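Long-range contacts in muconate cycloisomerase (Azorhizobium caulinodans, PDB 3MY9), which belongs to the enolase superfamily, joining a capping N-terminal domain to a TIM-barrel-like domain that binds magnesium ions: residues H174-R185 / K209-P219; C251-E259 / L285-L294. All coordinates share one frame; numbering follows the deposited sequence.

Contact 1: H174-R185 / K209-P219; sequences HAEELRILETMR and KILRDVDAFRP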
loop_
_atom_site.group_PDB
_atom_site.type_symbol
_atom_site.label_atom_id
_atom_site.label_comp_id
_atom_site.label_asym_id
_atom_site.label_seq_id
_atom_site.Cartn_x
_atom_site.Cartn_y
_atom_site.Cartn_z
ATOM N N HIS A 174 6.121 6.594 -37.075
ATOM C CA HIS A 174 6.041 5.285 -36.426
ATOM C C HIS A 174 5.925 4.124 -37.417
ATOM O O HIS A 174 6.652 3.135 -37.293
ATOM C CB HIS A 174 4.853 5.289 -35.472
ATOM C CG HIS A 174 4.709 4.039 -34.665
ATOM N ND1 HIS A 174 5.729 3.529 -33.887
ATOM C CD2 HIS A 174 3.640 3.228 -34.472
ATOM C CE1 HIS A 174 5.294 2.455 -33.257
ATOM N NE2 HIS A 174 4.033 2.245 -33.601
ATOM N N ALA A 175 5.028 4.253 -38.402
ATOM C CA ALA A 175 4.860 3.232 -39.442
ATOM C C ALA A 175 6.176 2.870 -40.129
ATOM O O ALA A 175 6.457 1.684 -40.365
ATOM C CB ALA A 175 3.821 3.695 -40.516
ATOM N N GLU A 176 6.970 3.886 -40.467
ATOM C CA GLU A 176 8.261 3.660 -41.124
ATOM C C GLU A 176 9.221 2.933 -40.187
ATOM O O GLU A 176 9.919 2.029 -40.607
ATOM C CB GLU A 176 8.883 4.977 -41.626
ATOM C CG GLU A 176 10.197 4.799 -42.454
ATOM C CD GLU A 176 10.687 6.090 -43.109
ATOM O OE1 GLU A 176 10.036 7.153 -42.922
ATOM O OE2 GLU A 176 11.719 6.038 -43.827
ATOM N N GLU A 177 9.220 3.301 -38.908
ATOM C CA GLU A 177 10.090 2.637 -37.945
ATOM C C GLU A 177 9.687 1.162 -37.783
ATOM O O GLU A 177 10.556 0.302 -37.623
ATOM C CB GLU A 177 10.115 3.405 -36.620
ATOM C CG GLU A 177 10.735 4.807 -36.823
ATOM C CD GLU A 177 11.040 5.569 -35.546
ATOM O OE1 GLU A 177 10.330 5.381 -34.526
ATOM O OE2 GLU A 177 11.984 6.399 -35.590
ATOM N N LEU A 178 8.390 0.868 -37.869
ATOM C CA LEU A 178 7.912 -0.515 -37.792
ATOM C C LEU A 178 8.364 -1.355 -38.991
ATOM O O LEU A 178 8.760 -2.507 -38.813
ATOM C CB LEU A 178 6.381 -0.580 -37.674
ATOM C CG LEU A 178 5.735 -0.123 -36.370
ATOM C CD1 LEU A 178 4.193 -0.380 -36.414
ATOM C CD2 LEU A 178 6.352 -0.825 -35.192
ATOM N N ARG A 179 8.271 -0.787 -40.196
ATOM C CA ARG A 179 8.738 -1.466 -41.418
ATOM C C ARG A 179 10.254 -1.723 -41.356
ATOM O O ARG A 179 10.750 -2.754 -41.807
ATOM C CB ARG A 179 8.425 -0.624 -42.680
ATOM C CG ARG A 179 6.930 -0.473 -42.979
ATOM C CD ARG A 179 6.653 0.073 -44.415
ATOM N NE ARG A 179 7.141 1.446 -44.610
ATOM C CZ ARG A 179 6.486 2.564 -44.269
ATOM N NH1 ARG A 179 5.282 2.513 -43.694
ATOM N NH2 ARG A 179 7.046 3.751 -44.494
ATOM N N ILE A 180 10.987 -0.763 -40.814
ATOM C CA ILE A 180 12.424 -0.942 -40.572
ATOM C C ILE A 180 12.688 -2.110 -39.626
ATOM O O ILE A 180 13.492 -2.972 -39.929
ATOM C CB ILE A 180 13.097 0.364 -40.086
ATOM C CG1 ILE A 180 13.273 1.323 -41.283
ATOM C CG2 ILE A 180 14.498 0.089 -39.489
ATOM C CD1 ILE A 180 13.626 2.742 -40.910
ATOM N N LEU A 181 11.971 -2.178 -38.520
ATOM C CA LEU A 181 12.175 -3.263 -37.557
ATOM C C LEU A 181 11.813 -4.590 -38.184
ATOM O O LEU A 181 12.480 -5.592 -37.934
ATOM C CB LEU A 181 11.344 -3.058 -36.298
ATOM C CG LEU A 181 11.805 -1.944 -35.344
ATOM C CD1 LEU A 181 10.667 -1.581 -34.411
ATOM C CD2 LEU A 181 13.108 -2.318 -34.565
ATOM N N GLU A 182 10.757 -4.592 -38.996
ATOM C CA GLU A 182 10.347 -5.798 -39.699
ATOM C C GLU A 182 11.435 -6.277 -40.645
ATOM O O GLU A 182 11.691 -7.468 -40.704
ATOM C CB GLU A 182 9.056 -5.589 -40.514
ATOM C CG GLU A 182 8.313 -6.906 -40.803
ATOM C CD GLU A 182 7.500 -7.405 -39.585
ATOM O OE1 GLU A 182 6.443 -6.785 -39.248
ATOM O OE2 GLU A 182 7.921 -8.420 -38.959
ATOM N N THR A 183 12.043 -5.357 -41.398
ATOM C CA THR A 183 13.121 -5.728 -42.325
ATOM C C THR A 183 14.319 -6.279 -41.557
ATOM O O THR A 183 14.903 -7.269 -41.963
ATOM C CB THR A 183 13.589 -4.532 -43.188
ATOM O OG1 THR A 183 12.469 -3.941 -43.859
ATOM C CG2 THR A 183 14.655 -4.954 -44.191
ATOM N N MET A 184 14.662 -5.647 -40.441
ATOM C CA MET A 184 15.784 -6.105 -39.605
ATOM C C MET A 184 15.564 -7.490 -39.002
ATOM O O MET A 184 16.471 -8.318 -39.019
ATOM C CB MET A 184 16.078 -5.116 -38.471
ATOM C CG MET A 184 17.012 -3.956 -38.839
ATOM S SD MET A 184 17.109 -2.776 -37.475
ATOM C CE MET A 184 17.953 -1.399 -38.157
ATOM N N ARG A 185 14.380 -7.745 -38.454
ATOM C CA ARG A 185 14.096 -9.074 -37.893
ATOM C C ARG A 185 13.965 -10.120 -39.017
ATOM O O ARG A 185 14.372 -11.259 -38.831
ATOM C CB ARG A 185 12.847 -9.072 -36.987
ATOM C CG ARG A 185 13.059 -8.444 -35.585
ATOM C CD ARG A 185 14.283 -8.983 -34.865
ATOM N NE ARG A 185 14.280 -8.639 -33.447
ATOM C CZ ARG A 185 15.319 -8.768 -32.619
ATOM N NH1 ARG A 185 16.497 -9.260 -33.036
ATOM N NH2 ARG A 185 15.172 -8.423 -31.346
ATOM N N LYS A 209 0.789 2.662 -26.893
ATOM C CA LYS A 209 0.546 2.067 -28.213
ATOM C C LYS A 209 1.853 2.006 -29.025
ATOM O O LYS A 209 2.076 1.050 -29.742
ATOM C CB LYS A 209 -0.508 2.825 -29.026
ATOM C CG LYS A 209 -2.014 2.689 -28.566
ATOM C CD LYS A 209 -2.637 1.281 -28.840
ATOM C CE LYS A 209 -4.177 1.286 -28.627
ATOM N NZ LYS A 209 -4.815 -0.068 -28.893
ATOM N N ILE A 210 2.688 3.040 -28.925
ATOM C CA ILE A 210 3.978 3.064 -29.619
ATOM C C ILE A 210 4.854 1.933 -29.101
ATOM O O ILE A 210 5.385 1.139 -29.873
ATOM C CB ILE A 210 4.726 4.417 -29.421
ATOM C CG1 ILE A 210 3.899 5.603 -29.957
ATOM C CG2 ILE A 210 6.105 4.383 -30.034
ATOM C CD1 ILE A 210 3.676 5.587 -31.400
ATOM N N LEU A 211 5.027 1.894 -27.792
ATOM C CA LEU A 211 5.882 0.902 -27.133
ATOM C C LEU A 211 5.398 -0.538 -27.331
ATOM O O LEU A 211 6.223 -1.445 -27.503
ATOM C CB LEU A 211 6.025 1.204 -25.640
ATOM C CG LEU A 211 6.727 2.542 -25.306
ATOM C CD1 LEU A 211 6.658 2.813 -23.800
ATOM C CD2 LEU A 211 8.205 2.476 -25.819
ATOM N N ARG A 212 4.078 -0.740 -27.313
ATOM C CA ARG A 212 3.526 -2.057 -27.544
ATOM C C ARG A 212 3.815 -2.535 -28.948
ATOM O O ARG A 212 4.134 -3.746 -29.132
ATOM C CB ARG A 212 2.024 -2.150 -27.229
ATOM C CG ARG A 212 1.483 -3.612 -27.268
ATOM C CD ARG A 212 -0.038 -3.642 -26.953
ATOM N NE ARG A 212 -0.299 -3.081 -25.627
ATOM C CZ ARG A 212 -0.130 -3.723 -24.483
ATOM N NH1 ARG A 212 0.270 -4.989 -24.469
ATOM N NH2 ARG A 212 -0.429 -3.114 -23.336
ATOM N N ASP A 213 3.773 -1.624 -29.924
ATOM C CA ASP A 213 4.094 -1.996 -31.293
ATOM C C ASP A 213 5.565 -2.487 -31.421
ATOM O O ASP A 213 5.850 -3.486 -32.104
ATOM C CB ASP A 213 3.876 -0.822 -32.248
ATOM C CG ASP A 213 2.383 -0.483 -32.481
ATOM O OD1 ASP A 213 1.495 -1.274 -32.100
ATOM O OD2 ASP A 213 2.119 0.610 -33.030
ATOM N N VAL A 214 6.506 -1.790 -30.783
ATOM C CA VAL A 214 7.915 -2.142 -30.975
ATOM C C VAL A 214 8.293 -3.323 -30.055
ATOM O O VAL A 214 9.190 -4.095 -30.366
ATOM C CB VAL A 214 8.860 -0.954 -30.807
ATOM C CG1 VAL A 214 8.507 0.188 -31.816
ATOM C CG2 VAL A 214 8.888 -0.498 -29.407
ATOM N N ASP A 215 7.546 -3.497 -28.964
ATOM C CA ASP A 215 7.681 -4.675 -28.103
ATOM C C ASP A 215 7.451 -6.008 -28.840
ATOM O O ASP A 215 8.015 -7.021 -28.428
ATOM C CB ASP A 215 6.782 -4.554 -26.852
ATOM C CG ASP A 215 6.644 -5.889 -26.079
ATOM O OD1 ASP A 215 7.503 -6.194 -25.189
ATOM O OD2 ASP A 215 5.665 -6.629 -26.357
ATOM N N ALA A 216 6.710 -6.010 -29.955
ATOM C CA ALA A 216 6.442 -7.262 -30.720
ATOM C C ALA A 216 7.686 -7.778 -31.428
ATOM O O ALA A 216 7.756 -8.962 -31.796
ATOM C CB ALA A 216 5.291 -7.074 -31.748
ATOM N N PHE A 217 8.683 -6.906 -31.608
ATOM C CA PHE A 217 9.935 -7.303 -32.232
ATOM C C PHE A 217 10.964 -7.794 -31.215
ATOM O O PHE A 217 12.118 -8.107 -31.571
ATOM C CB PHE A 217 10.457 -6.118 -33.026
ATOM C CG PHE A 217 9.554 -5.752 -34.173
ATOM C CD1 PHE A 217 9.661 -6.416 -35.383
ATOM C CD2 PHE A 217 8.555 -4.826 -34.017
ATOM C CE1 PHE A 217 8.800 -6.117 -36.436
ATOM C CE2 PHE A 217 7.695 -4.510 -35.060
ATOM C CZ PHE A 217 7.818 -5.160 -36.269
ATOM N N ARG A 218 10.554 -7.820 -29.940
ATOM C CA ARG A 218 11.366 -8.384 -28.855
ATOM C C ARG A 218 12.724 -7.755 -28.726
ATOM O O ARG A 218 13.712 -8.450 -28.631
ATOM C CB ARG A 218 11.531 -9.908 -29.017
ATOM C CG ARG A 218 10.193 -10.613 -29.109
ATOM C CD ARG A 218 10.317 -12.127 -29.006
ATOM N NE ARG A 218 8.978 -12.723 -28.980
ATOM C CZ ARG A 218 8.657 -13.873 -28.380
ATOM N NH1 ARG A 218 9.558 -14.589 -27.732
ATOM N NH2 ARG A 218 7.403 -14.297 -28.422
ATOM N N PRO A 219 12.796 -6.428 -28.708
ATOM C CA PRO A 219 14.135 -5.862 -28.510
ATOM C C PRO A 219 14.709 -6.296 -27.153
ATOM O O PRO A 219 13.961 -6.628 -26.239
ATOM C CB PRO A 219 13.880 -4.368 -28.542
ATOM C CG PRO A 219 12.459 -4.205 -28.201
ATOM C CD PRO A 219 11.760 -5.395 -28.734
#

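Contact 2: C251-E259 / L285-L294; sequences CFDAVDLME and LMAIADTAGL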
loop_
_atom_site.group_PDB
_atom_site.type_symbol
_atom_site.label_atom_id
_atom_site.label_comp_id
_atom_site.label_asym_id
_atom_site.label_seq_id
_atom_site.Cartn_x
_atom_site.Cartn_y
_atom_site.Cartn_z
ATOM N N CYS A 251 17.983 7.217 -13.653
ATOM C CA CYS A 251 18.897 6.652 -12.689
ATOM C C CYS A 251 20.340 7.164 -12.852
ATOM O O CYS A 251 21.142 6.630 -13.659
ATOM C CB CYS A 251 18.837 5.137 -12.768
ATOM S SG CYS A 251 19.799 4.351 -11.444
ATOM N N PHE A 252 20.656 8.201 -12.086
ATOM C CA PHE A 252 22.012 8.761 -12.088
ATOM C C PHE A 252 22.887 8.161 -11.007
ATOM O O PHE A 252 24.080 7.994 -11.212
ATOM C CB PHE A 252 21.976 10.292 -11.911
ATOM C CG PHE A 252 21.549 11.002 -13.149
ATOM C CD1 PHE A 252 20.292 11.532 -13.267
ATOM C CD2 PHE A 252 22.396 11.077 -14.233
ATOM C CE1 PHE A 252 19.896 12.174 -14.429
ATOM C CE2 PHE A 252 21.998 11.722 -15.408
ATOM C CZ PHE A 252 20.742 12.258 -15.493
ATOM N N ASP A 253 22.290 7.849 -9.864
ATOM C CA ASP A 253 23.061 7.521 -8.653
ATOM C C ASP A 253 22.336 6.487 -7.797
ATOM O O ASP A 253 21.243 6.012 -8.154
ATOM C CB ASP A 253 23.389 8.806 -7.851
ATOM C CG ASP A 253 22.136 9.535 -7.320
ATOM O OD1 ASP A 253 21.033 8.961 -7.337
ATOM O OD2 ASP A 253 22.259 10.700 -6.870
ATOM N N ALA A 254 22.948 6.136 -6.677
ATOM C CA ALA A 254 22.464 5.058 -5.834
ATOM C C ALA A 254 21.096 5.421 -5.278
ATOM O O ALA A 254 20.194 4.571 -5.228
ATOM C CB ALA A 254 23.454 4.766 -4.719
ATOM N N VAL A 255 20.912 6.678 -4.908
ATOM C CA VAL A 255 19.618 7.130 -4.434
ATOM C C VAL A 255 18.487 6.932 -5.465
ATOM O O VAL A 255 17.405 6.451 -5.118
ATOM C CB VAL A 255 19.650 8.616 -4.018
ATOM C CG1 VAL A 255 18.256 9.054 -3.605
ATOM C CG2 VAL A 255 20.654 8.842 -2.884
ATOM N N ASP A 256 18.725 7.320 -6.719
ATOM C CA ASP A 256 17.726 7.126 -7.755
ATOM C C ASP A 256 17.439 5.619 -7.872
ATOM O O ASP A 256 16.296 5.211 -8.035
ATOM C CB ASP A 256 18.193 7.643 -9.146
ATOM C CG ASP A 256 18.393 9.157 -9.201
ATOM O OD1 ASP A 256 17.874 9.897 -8.350
ATOM O OD2 ASP A 256 19.075 9.622 -10.138
ATOM N N LEU A 257 18.478 4.810 -7.822
ATOM C CA LEU A 257 18.325 3.397 -8.052
ATOM C C LEU A 257 17.428 2.794 -6.981
ATOM O O LEU A 257 16.521 2.053 -7.316
ATOM C CB LEU A 257 19.673 2.682 -8.115
ATOM C CG LEU A 257 19.616 1.151 -8.310
ATOM C CD1 LEU A 257 18.884 0.766 -9.603
ATOM C CD2 LEU A 257 21.022 0.595 -8.292
ATOM N N MET A 258 17.630 3.138 -5.711
ATOM C CA MET A 258 16.730 2.626 -4.661
ATOM C C MET A 258 15.264 2.971 -4.909
ATOM O O MET A 258 14.377 2.165 -4.629
ATOM C CB MET A 258 17.148 3.061 -3.241
ATOM C CG MET A 258 18.408 2.313 -2.732
ATOM S SD MET A 258 18.363 0.493 -2.435
ATOM C CE MET A 258 16.944 -0.112 -3.279
ATOM N N GLU A 259 15.005 4.154 -5.461
ATOM C CA GLU A 259 13.627 4.532 -5.794
ATOM C C GLU A 259 13.116 3.789 -7.038
ATOM O O GLU A 259 11.952 3.408 -7.102
ATOM C CB GLU A 259 13.524 6.031 -5.977
ATOM C CG GLU A 259 12.090 6.521 -6.043
ATOM C CD GLU A 259 11.309 6.309 -4.732
ATOM O OE1 GLU A 259 11.886 6.318 -3.620
ATOM O OE2 GLU A 259 10.085 6.126 -4.832
ATOM N N LEU A 285 26.663 1.242 -6.641
ATOM C CA LEU A 285 25.425 1.291 -7.386
ATOM C C LEU A 285 25.095 -0.111 -7.909
ATOM O O LEU A 285 23.984 -0.625 -7.714
ATOM C CB LEU A 285 25.567 2.260 -8.560
ATOM C CG LEU A 285 24.345 2.538 -9.430
ATOM C CD1 LEU A 285 24.597 3.724 -10.339
ATOM C CD2 LEU A 285 24.060 1.342 -10.279
ATOM N N MET A 286 26.062 -0.743 -8.556
ATOM C CA MET A 286 25.835 -2.097 -9.089
ATOM C C MET A 286 25.630 -3.207 -8.009
ATOM O O MET A 286 24.965 -4.194 -8.279
ATOM C CB MET A 286 26.893 -2.442 -10.115
ATOM C CG MET A 286 26.699 -1.630 -11.421
ATOM S SD MET A 286 25.058 -1.733 -12.174
ATOM C CE MET A 286 24.998 -3.454 -12.467
ATOM N N ALA A 287 26.080 -3.016 -6.772
ATOM C CA ALA A 287 25.746 -3.989 -5.718
ATOM C C ALA A 287 24.243 -3.975 -5.424
ATOM O O ALA A 287 23.643 -5.021 -5.189
ATOM C CB ALA A 287 26.500 -3.685 -4.446
ATOM N N ILE A 288 23.651 -2.782 -5.418
ATOM C CA ILE A 288 22.234 -2.640 -5.246
ATOM C C ILE A 288 21.486 -3.302 -6.418
ATOM O O ILE A 288 20.543 -4.059 -6.199
ATOM C CB ILE A 288 21.793 -1.182 -5.157
ATOM C CG1 ILE A 288 22.394 -0.508 -3.932
ATOM C CG2 ILE A 288 20.268 -1.097 -5.094
ATOM C CD1 ILE A 288 22.370 0.972 -4.012
ATOM N N ALA A 289 21.930 -3.000 -7.636
ATOM C CA ALA A 289 21.280 -3.442 -8.834
ATOM C C ALA A 289 21.348 -4.974 -8.977
ATOM O O ALA A 289 20.361 -5.576 -9.367
ATOM C CB ALA A 289 21.878 -2.724 -10.083
ATOM N N ASP A 290 22.501 -5.578 -8.672
ATOM C CA ASP A 290 22.665 -7.050 -8.683
ATOM C C ASP A 290 21.703 -7.725 -7.701
ATOM O O ASP A 290 21.040 -8.695 -8.040
ATOM C CB ASP A 290 24.122 -7.474 -8.322
ATOM C CG ASP A 290 25.128 -7.150 -9.414
ATOM O OD1 ASP A 290 24.712 -6.712 -10.524
ATOM O OD2 ASP A 290 26.356 -7.303 -9.155
ATOM N N THR A 291 21.638 -7.212 -6.474
ATOM C CA THR A 291 20.701 -7.735 -5.499
ATOM C C THR A 291 19.264 -7.620 -6.018
ATOM O O THR A 291 18.473 -8.543 -5.873
ATOM C CB THR A 291 20.857 -7.028 -4.137
ATOM O OG1 THR A 291 22.231 -7.079 -3.750
ATOM C CG2 THR A 291 20.016 -7.725 -3.068
ATOM N N ALA A 292 18.953 -6.518 -6.682
ATOM C CA ALA A 292 17.602 -6.275 -7.186
ATOM C C ALA A 292 17.287 -6.949 -8.514
ATOM O O ALA A 292 16.155 -6.892 -8.949
ATOM C CB ALA A 292 17.323 -4.781 -7.317
ATOM N N GLY A 293 18.268 -7.572 -9.142
ATOM C CA GLY A 293 18.079 -8.275 -10.398
ATOM C C GLY A 293 18.014 -7.351 -11.591
ATOM O O GLY A 293 17.414 -7.703 -12.593
ATOM N N LEU A 294 18.626 -6.172 -11.499
ATOM C CA LEU A 294 18.642 -5.215 -12.617
ATOM C C LEU A 294 20.033 -5.202 -13.251
ATOM O O LEU A 294 20.984 -4.789 -12.609
ATOM C CB LEU A 294 18.256 -3.809 -12.145
ATOM C CG LEU A 294 16.943 -3.621 -11.324
ATOM C CD1 LEU A 294 16.711 -2.123 -11.135
ATOM C CD2 LEU A 294 15.731 -4.206 -11.991
#

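Contact 1: H174-R185 / K209-P219
Phe217 turns one ring face to Leu181 of helix 174-188: Leu181 CB stands 3.8 Å from the centroid of the Phe217 ring, almost on its normal, a CH-pi contact over the middle of that face. Around the rim, Leu178 CD2 meets CE2, Glu182 OE2 lies at the ring edge near CE1 with its carboxylate turned well out of the ring plane, and Arg185 CG borders CD1. Phe217 CG is anti to the carbonyl carbon, which sends the ring toward helix 174-188. Arg185 grips Phe217 O side-on with two nitrogens, NE at 2.9 Å and NH2 at 3.1 Å, the oxygen lying close to the guanidinium plane and both donors in the carbonyl plane. The remaining nitrogen, NH1, bonds to Gly189 O and Ile192 O, so the guanidinium is fixed in rotation and ties the turn Asp215-Arg218 to the loop leading into strand 193-197. The two helices run nearly parallel, 15° apart with axes 10.7 Å from each other, as expected of successive outer helices in a beta/alpha barrel; Leu181 and Val214 meet between them and both also rest on Leu196 of the intervening strand. At the N-terminal end of helix 174-188, His174 is sandwiched, Ile210 CD1 lying 3.7 Å from the ring centroid on one face and Leu178 CG nearer the rim of the other. His174 CG is anti to the backbone N (chi1 -176°), which extends the ring toward Asp213. His174 NE2 donates to the anti lone pair of Asp213 OD2, 2.6 Å away, with ring and carboxylate nearly coplanar at 18°. Asp213 OD1 meanwhile forms a salt bridge with Arg218 of a neighbouring subunit, which would probably favour the ionised form of this carboxylate.

Contact 2: C251-E259 / L285-L294
This is apolar helix-to-helix packing on the outside of the barrel, between the start of helix 254-263 and the C-terminal half of helix 279-292. The short axes lie 9.7 Å apart and run nearly parallel, at 14°, and Ile269 of strand 268-270 touches both Leu257 and Leu285 from the barrel side. Leu257 has the largest share of any residue. With CG anti to its backbone N (chi1 178°), the side chain reaches across to the second helix, where CD2 settles among Leu285, Ile288 and Ala289. Leu257 CD2 is 3.7 Å from Ile288 CB and equally close to Leu285 CD2. Leu257 CD2 also approaches the backbone, at 3.3 Å from Leu285 O. The other branch, Leu257 CD1, turns to Leu294 CD1 at 3.9 Å, just beyond the end of the helix. Ile288 in turn splits its branches: Ile288 CD1 touches Ala254 CB at 4.0 Å, while Ile288 CG2 meets Met258 SD at 3.6 Å, the bend at chi2 bringing the sulfur to Ile288 and the two side chains crossing at a slant. Ala254 and Met258 also pack on Thr291 of a neighbouring subunit, so this edge of the contact lies at an interface of the assembly. The start of helix 254-263 and the end of helix 279-292 are each capped: Asp253 is the N-cap, its OD1 accepting from Asp256 N, while Gly293, with positive phi, ends the second helix in a Schellman motif that returns Leu294 toward Leu257. These are successive outer helices on either side of one strand, as in the repeated beta/alpha units of the TIM-barrel-like domain of the enolase superfamily.

How the contacts relate
Both contacts pair near-parallel outer helices of the same barrel domain, each resting on the strand between them, 193-197 for contact 1 and 268-270 for contact 2. They share no helix: their centres are 29 Å apart and their nearest atoms about 14 Å. Contact 1 lies farther out, 27 Å from the chain centre against 16 Å, and buries more area, 541 Å² against 378 Å². Its chemistry is mixed, combining aromatic faces with a histidine-carboxylate bond and an arginine grip, whereas contact 2 joins its segments through aliphatic and sulfur contacts. Each is partly buried and reaches neighbouring subunits, contact 1 chiefly through salt bridges to residues of those other chains and contact 2, at one edge, by packing.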